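Side-chain contacts in acetylene hydratase Ahy (Pelobacter acetylenicus, PDB 2E7Z), which catalyses the hydration of acetylene to acetaldehyde, using a tungsten bis(molybdopterin guanine dinucleotide) cofactor and one [4Fe-4S] cluster: residues Val15-Lys20 with Ile25-Ile30; Glu76-Asp81 with Ala450-Pro455. All coordinates share one frame; numbering follows the deposited sequence.

Both contacts lie near bound cofactors of one chain, yet they share no strand or helix: their centres are 31 Å apart and their nearest atoms about 16 Å. Interaction 1 joins neighbouring strands of the hairpin beside the iron-sulfur cluster and is only partly buried, its far end running out to exposed Val19 and Lys20. Interaction 2 is a buried contact between pieces of chain 369 residues apart, where the start of helix 80-98 meets strand 452-455. The chemistry follows the place. The hairpin is held by paired backbone bonds with a fringe of charged and amide groups, whereas residues 76-81 and 450-455 meet through rings and aliphatic carbons, without a hydrogen bond between them.

Interaction 1 of 2, residues Val15-Lys20 with Ile25-Ile30; sequences VEAEVK and IQTKSI
Glu16 and Lys28, then Glu18 and Gln26, form the two hydrogen-bonded pairs of an antiparallel beta hairpin. Glu16 N gives a nearly straight bond to Lys28 O (2.8 Å, 173° at the hydrogen), and Lys28 N returns one to Glu16 O; Glu18 N to Gln26 O and Gln26 N to Glu18 O, each 2.9 Å, repeat the exchange. Weaker CA-H...O contacts fill in between them, such as Ala17 CA to Gln26 O at 3.2 Å.

Apolar contacts lie on the face carrying Ala17, Val19, Ile25 and Thr27. Ile25 lays CG2 against Ala17 CB (4.0 Å) and CG1 towards Val19 CG2. Glu16, on the face with Glu18, Gln26 and Lys28, crosses the side chain of Ile30 at about a right angle, CG meeting CG1 at 3.6 Å, while its OE1 forms a salt bridge with Lys1 and a hydrogen bond with Ser31.

The polar side-chain contact is Lys20 with Gln26. In one of two conformers, Lys20, extended beyond CG, slants across Gln26, with CE 3.4 Å from Gln26 CB, and brings NZ to Gln26 OE1 at 3.1 Å, from above the amide plane, 58° out of it. Gln26 meets it with CG turned away from its own backbone N (chi1 171°). A valine here would probably leave Lys20 NZ without its amide oxygen and its chain freer to swing.

At the Val15 end the hairpin lies beside Cys6, Cys13 and the [4Fe-4S] cluster. Against the firm backbone pairing, the exposed Lys20-Gln26 bond, poorly directed and made in one conformer, is probably the weaker link.

Interaction 2 of 2, residues Glu76-Asp81 with Ala450-Pro455; sequences ERISWD and ADYVLP
Trp80 turns its six-membered ring towards Leu454 and Pro455, and contact builds up along the indole from its pyrrole side to its far rim. From CB, chi1 of -88° carries the indole off and chi2 of 94° sets its plane across that of CA, CB and CG; together they bring the benzo end to strand 452-455. NE1 comes first, 3.8 Å from Pro455 CG; its hydrogen bond goes to the backbone oxygen of Glu487. CE2 lies 4.0 Å from Pro455 CD, and CZ2 closes in on that same CD at 3.6 Å. Pro455 O sits at the ring edge, near its plane, 3.5 Å from CZ2.

At the rim Leu454 takes over: CH2 rests on Leu454 CB (3.7 Å), and CZ3 is 3.8 Å from Leu454 CD1. The other methyl, CD2, hangs over one face, offset towards the rim. Leu454 reaches this place with CG anti to its own carbonyl carbon (chi1 -58°).

Leu454 and Pro455 lie on strand 452-455 of the mixed sheet of the molybdopterin oxidoreductase region, and Trp80 opens helix 80-98, with Ser79 as its N-cap, OG bonded to Gln82 N. Strand 63-65 lies between strands 75-77 and 452-455 and runs antiparallel to both, while 452-455 runs parallel to 435-440 on its other side. The helix covers the strand, Ala83 and Ile87 touching Leu454, which also lies beside the cofactor-binding Tyr439.

Toward the start of the strand, Ile78, in one of two conformers, brings CD1 to the edge of the Tyr452 ring, 3.9 Å from CE2. The hydroxyl of Tyr452 is hydrogen-bonded to Glu86.

Interaction 1 of 2, residues Val15-Lys20 with Ile25-Ile30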
loop_
_atom_site.group_PDB
_atom_site.type_symbol
_atom_site.label_atom_id
_atom_site.label_comp_id
_atom_site.label_asym_id
_atom_site.label_seq_id
_atom_site.Cartn_x
_atom_site.Cartn_y
_atom_site.Cartn_z
ATOM N N VAL A 15 21.241 0.046 1.827
ATOM C CA VAL A 15 22.150 -0.826 2.553
ATOM C C VAL A 15 23.429 -1.002 1.742
ATOM O O VAL A 15 23.548 -0.496 0.618
ATOM C CB VAL A 15 21.483 -2.220 2.866
ATOM C CG1 VAL A 15 20.219 -2.063 3.717
ATOM C CG2 VAL A 15 21.137 -2.972 1.589
ATOM N N GLU A 16 24.394 -1.703 2.319
ATOM C CA GLU A 16 25.591 -2.054 1.586
ATOM C C GLU A 16 25.582 -3.560 1.362
ATOM O O GLU A 16 25.071 -4.312 2.190
ATOM C CB GLU A 16 26.849 -1.570 2.312
ATOM C CG GLU A 16 27.129 -0.081 2.043
ATOM C CD GLU A 16 28.423 0.421 2.663
ATOM O OE1 GLU A 16 28.856 -0.175 3.668
ATOM O OE2 GLU A 16 28.996 1.420 2.146
ATOM N N ALA A 17 26.087 -3.988 0.210
ATOM C CA ALA A 17 26.170 -5.411 -0.103
ATOM C C ALA A 17 27.515 -5.729 -0.688
ATOM O O ALA A 17 28.118 -4.906 -1.383
ATOM C CB ALA A 17 25.082 -5.819 -1.088
ATOM N N GLU A 18 27.966 -6.946 -0.419
ATOM C CA GLU A 18 29.212 -7.428 -0.973
ATOM C C GLU A 18 29.136 -8.928 -1.201
ATOM O O GLU A 18 28.649 -9.671 -0.348
ATOM C CB GLU A 18 30.355 -7.129 -0.010
ATOM C CG GLU A 18 31.713 -7.357 -0.622
ATOM C CD GLU A 18 32.846 -7.059 0.337
ATOM O OE1 GLU A 18 32.604 -6.995 1.572
ATOM O OE2 GLU A 18 33.984 -6.892 -0.157
ATOM N N VAL A 19 29.619 -9.364 -2.360
ATOM C CA VAL A 19 29.720 -10.786 -2.664
ATOM C C VAL A 19 30.969 -11.341 -1.996
ATOM O O VAL A 19 32.071 -10.841 -2.214
ATOM C CB VAL A 19 29.808 -11.026 -4.176
ATOM C CG1 VAL A 19 29.755 -12.500 -4.494
ATOM C CG2 VAL A 19 28.670 -10.314 -4.884
ATOM N N LYS A 20 30.780 -12.357 -1.161
ATOM C CA LYS A 20 31.899 -13.007 -0.471
ATOM C C LYS A 20 32.569 -14.028 -1.381
ATOM O O LYS A 20 32.059 -14.347 -2.456
ATOM C CB LYS A 20 31.410 -13.658 0.823
ATOM C CG LYS A 20 31.056 -12.649 1.899
ATOM C CD LYS A 20 30.220 -13.282 2.995
ATOM C CE LYS A 20 30.236 -12.435 4.249
ATOM N NZ LYS A 20 29.224 -12.886 5.249
ATOM N N ILE A 25 25.988 -13.380 -0.803
ATOM C CA ILE A 25 25.937 -11.931 -0.688
ATOM C C ILE A 25 25.677 -11.535 0.754
ATOM O O ILE A 25 24.634 -11.891 1.332
ATOM C CB ILE A 25 24.864 -11.304 -1.620
ATOM C CG1 ILE A 25 25.119 -11.753 -3.061
ATOM C CG2 ILE A 25 24.878 -9.785 -1.467
ATOM C CD1 ILE A 25 24.003 -11.399 -4.031
ATOM N N GLN A 26 26.609 -10.784 1.325
ATOM C CA GLN A 26 26.440 -10.252 2.651
ATOM C C GLN A 26 25.874 -8.840 2.552
ATOM O O GLN A 26 26.420 -7.988 1.839
ATOM C CB GLN A 26 27.778 -10.247 3.388
ATOM C CG GLN A 26 27.749 -9.507 4.714
ATOM C CD GLN A 26 29.136 -9.315 5.288
ATOM O OE1 GLN A 26 29.496 -9.949 6.267
ATOM N NE2 GLN A 26 29.932 -8.454 4.657
ATOM N N THR A 27 24.766 -8.605 3.253
ATOM C CA THR A 27 24.157 -7.278 3.343
ATOM C C THR A 27 24.333 -6.709 4.748
ATOM O O THR A 27 24.251 -7.451 5.739
ATOM C CB THR A 27 22.664 -7.331 3.016
ATOM O OG1 THR A 27 22.072 -8.421 3.737
ATOM C CG2 THR A 27 22.444 -7.529 1.514
ATOM N N LYS A 28 24.620 -5.413 4.828
ATOM C CA LYS A 28 24.788 -4.726 6.111
ATOM C C LYS A 28 24.330 -3.275 6.039
ATOM O O LYS A 28 24.126 -2.736 4.949
ATOM C CB LYS A 28 26.239 -4.815 6.589
ATOM C CG LYS A 28 27.246 -4.108 5.713
ATOM C CD LYS A 28 28.662 -4.272 6.274
ATOM C CE LYS A 28 29.015 -5.739 6.509
ATOM N NZ LYS A 28 30.460 -5.925 6.859
ATOM N N SER A 29 24.126 -2.644 7.193
ATOM C CA SER A 29 23.752 -1.249 7.214
ATOM C C SER A 29 24.860 -0.443 6.555
ATOM O O SER A 29 26.049 -0.781 6.664
ATOM C CB SER A 29 23.442 -0.741 8.630
ATOM O OG SER A 29 24.568 -0.855 9.473
ATOM N N ILE A 30 24.460 0.566 5.801
ATOM C CA ILE A 30 25.422 1.356 5.055
ATOM C C ILE A 30 26.437 1.988 6.017
ATOM O O ILE A 30 26.072 2.618 7.012
ATOM C CB ILE A 30 24.707 2.376 4.142
ATOM C CG1 ILE A 30 25.709 3.007 3.166
ATOM C CG2 ILE A 30 23.937 3.411 4.955
ATOM C CD1 ILE A 30 25.066 3.469 1.892
#

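Interaction 2 of 2, residues Glu76-Asp81 with Ala450-Pro455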
loop_
_atom_site.group_PDB
_atom_site.type_symbol
_atom_site.label_atom_id
_atom_site.label_comp_id
_atom_site.label_asym_id
_atom_site.label_seq_id
_atom_site.Cartn_x
_atom_site.Cartn_y
_atom_site.Cartn_z
ATOM N N GLU A 76 5.456 -27.735 -16.430
ATOM C CA GLU A 76 6.618 -28.081 -17.261
ATOM C C GLU A 76 7.414 -26.839 -17.598
ATOM O O GLU A 76 6.847 -25.808 -18.016
ATOM C CB GLU A 76 6.190 -28.785 -18.544
ATOM C CG GLU A 76 7.368 -29.261 -19.372
ATOM C CD GLU A 76 6.971 -30.123 -20.553
ATOM O OE1 GLU A 76 6.323 -31.181 -20.350
ATOM O OE2 GLU A 76 7.355 -29.762 -21.679
ATOM N N ARG A 77 8.722 -26.892 -17.361
ATOM C CA ARG A 77 9.600 -25.807 -17.783
ATOM C C ARG A 77 9.506 -25.517 -19.291
ATOM O O ARG A 77 9.492 -26.420 -20.119
ATOM C CB ARG A 77 11.071 -26.078 -17.374
ATOM C CG ARG A 77 11.927 -24.799 -17.497
ATOM C CD ARG A 77 13.414 -25.067 -17.207
ATOM N NE ARG A 77 13.646 -25.444 -15.833
ATOM C CZ ARG A 77 14.868 -25.749 -15.387
ATOM N NH1 ARG A 77 15.918 -25.648 -16.220
ATOM N NH2 ARG A 77 15.038 -26.117 -14.123
ATOM N N ILE A 78 9.400 -24.231 -19.642
ATOM C CA ILE A 78 9.490 -23.790 -21.041
ATOM C C ILE A 78 10.418 -22.590 -21.151
ATOM O O ILE A 78 10.888 -22.074 -20.137
ATOM C CB ILE A 78 8.102 -23.514 -21.741
ATOM C CG1 ILE A 78 7.222 -22.538 -20.950
ATOM C CG2 ILE A 78 7.389 -24.837 -22.096
ATOM C CD1 ILE A 78 6.083 -21.960 -21.809
ATOM N N SER A 79 10.683 -22.148 -22.376
ATOM C CA SER A 79 11.549 -20.992 -22.614
ATOM C C SER A 79 10.760 -19.714 -22.430
ATOM O O SER A 79 9.544 -19.726 -22.563
ATOM C CB SER A 79 12.092 -21.025 -24.052
ATOM O OG SER A 79 11.046 -20.926 -25.015
ATOM N N TRP A 80 11.452 -18.611 -22.145
ATOM C CA TRP A 80 10.798 -17.284 -22.204
ATOM C C TRP A 80 10.150 -17.035 -23.574
ATOM O O TRP A 80 9.026 -16.558 -23.673
ATOM C CB TRP A 80 11.805 -16.180 -21.902
ATOM C CG TRP A 80 11.942 -15.876 -20.449
ATOM C CD1 TRP A 80 12.860 -16.405 -19.579
ATOM C CD2 TRP A 80 11.094 -15.011 -19.673
ATOM N NE1 TRP A 80 12.646 -15.889 -18.298
ATOM C CE2 TRP A 80 11.571 -15.034 -18.340
ATOM C CE3 TRP A 80 9.997 -14.210 -19.982
ATOM C CZ2 TRP A 80 11.000 -14.268 -17.327
ATOM C CZ3 TRP A 80 9.416 -13.440 -18.955
ATOM C CH2 TRP A 80 9.918 -13.477 -17.656
ATOM N N ASP A 81 10.875 -17.389 -24.641
ATOM C CA ASP A 81 10.390 -17.136 -25.983
ATOM C C ASP A 81 9.055 -17.855 -26.243
ATOM O O ASP A 81 8.104 -17.260 -26.772
ATOM C CB ASP A 81 11.462 -17.588 -27.002
ATOM C CG ASP A 81 11.123 -17.218 -28.440
ATOM O OD1 ASP A 81 10.868 -16.023 -28.691
ATOM O OD2 ASP A 81 11.142 -18.117 -29.328
ATOM N N ALA A 450 -1.997 -20.118 -12.015
ATOM C CA ALA A 450 -1.620 -19.536 -13.283
ATOM C C ALA A 450 -1.554 -20.544 -14.424
ATOM O O ALA A 450 -1.416 -21.741 -14.182
ATOM C CB ALA A 450 -0.315 -18.786 -13.151
ATOM N N ASP A 451 -1.632 -20.031 -15.658
ATOM C CA ASP A 451 -1.249 -20.810 -16.852
ATOM C C ASP A 451 0.267 -20.788 -17.039
ATOM O O ASP A 451 0.868 -21.756 -17.530
ATOM C CB ASP A 451 -1.932 -20.257 -18.090
ATOM C CG ASP A 451 -3.424 -20.426 -18.008
ATOM O OD1 ASP A 451 -3.929 -21.549 -18.251
ATOM O OD2 ASP A 451 -4.110 -19.449 -17.691
ATOM N N TYR A 452 0.891 -19.674 -16.666
ATOM C CA TYR A 452 2.335 -19.463 -16.815
ATOM C C TYR A 452 2.866 -18.747 -15.606
ATOM O O TYR A 452 2.267 -17.717 -15.185
ATOM C CB TYR A 452 2.680 -18.608 -18.067
ATOM C CG TYR A 452 2.162 -19.211 -19.351
ATOM C CD1 TYR A 452 0.870 -18.933 -19.797
ATOM C CD2 TYR A 452 2.955 -20.104 -20.088
ATOM C CE1 TYR A 452 0.353 -19.496 -20.939
ATOM C CE2 TYR A 452 2.457 -20.723 -21.229
ATOM C CZ TYR A 452 1.153 -20.418 -21.635
ATOM O OH TYR A 452 0.642 -21.023 -22.760
ATOM N N VAL A 453 3.971 -19.269 -15.065
ATOM C CA VAL A 453 4.661 -18.604 -13.977
ATOM C C VAL A 453 5.997 -18.163 -14.538
ATOM O O VAL A 453 6.740 -18.975 -15.107
ATOM C CB VAL A 453 4.817 -19.519 -12.766
ATOM C CG1 VAL A 453 5.575 -18.799 -11.616
ATOM C CG2 VAL A 453 3.439 -19.982 -12.277
ATOM N N LEU A 454 6.277 -16.869 -14.435
ATOM C CA LEU A 454 7.465 -16.280 -15.049
ATOM C C LEU A 454 8.400 -15.801 -13.975
ATOM O O LEU A 454 7.977 -15.161 -13.046
ATOM C CB LEU A 454 7.103 -15.137 -15.993
ATOM C CG LEU A 454 6.163 -15.543 -17.122
ATOM C CD1 LEU A 454 5.841 -14.293 -17.921
ATOM C CD2 LEU A 454 6.816 -16.571 -18.022
ATOM N N PRO A 455 9.690 -16.179 -14.062
ATOM C CA PRO A 455 10.623 -15.826 -12.999
ATOM C C PRO A 455 11.125 -14.398 -12.981
ATOM O O PRO A 455 11.741 -13.924 -13.942
ATOM C CB PRO A 455 11.801 -16.769 -13.262
ATOM C CG PRO A 455 11.800 -16.939 -14.755
ATOM C CD PRO A 455 10.322 -16.991 -15.124
#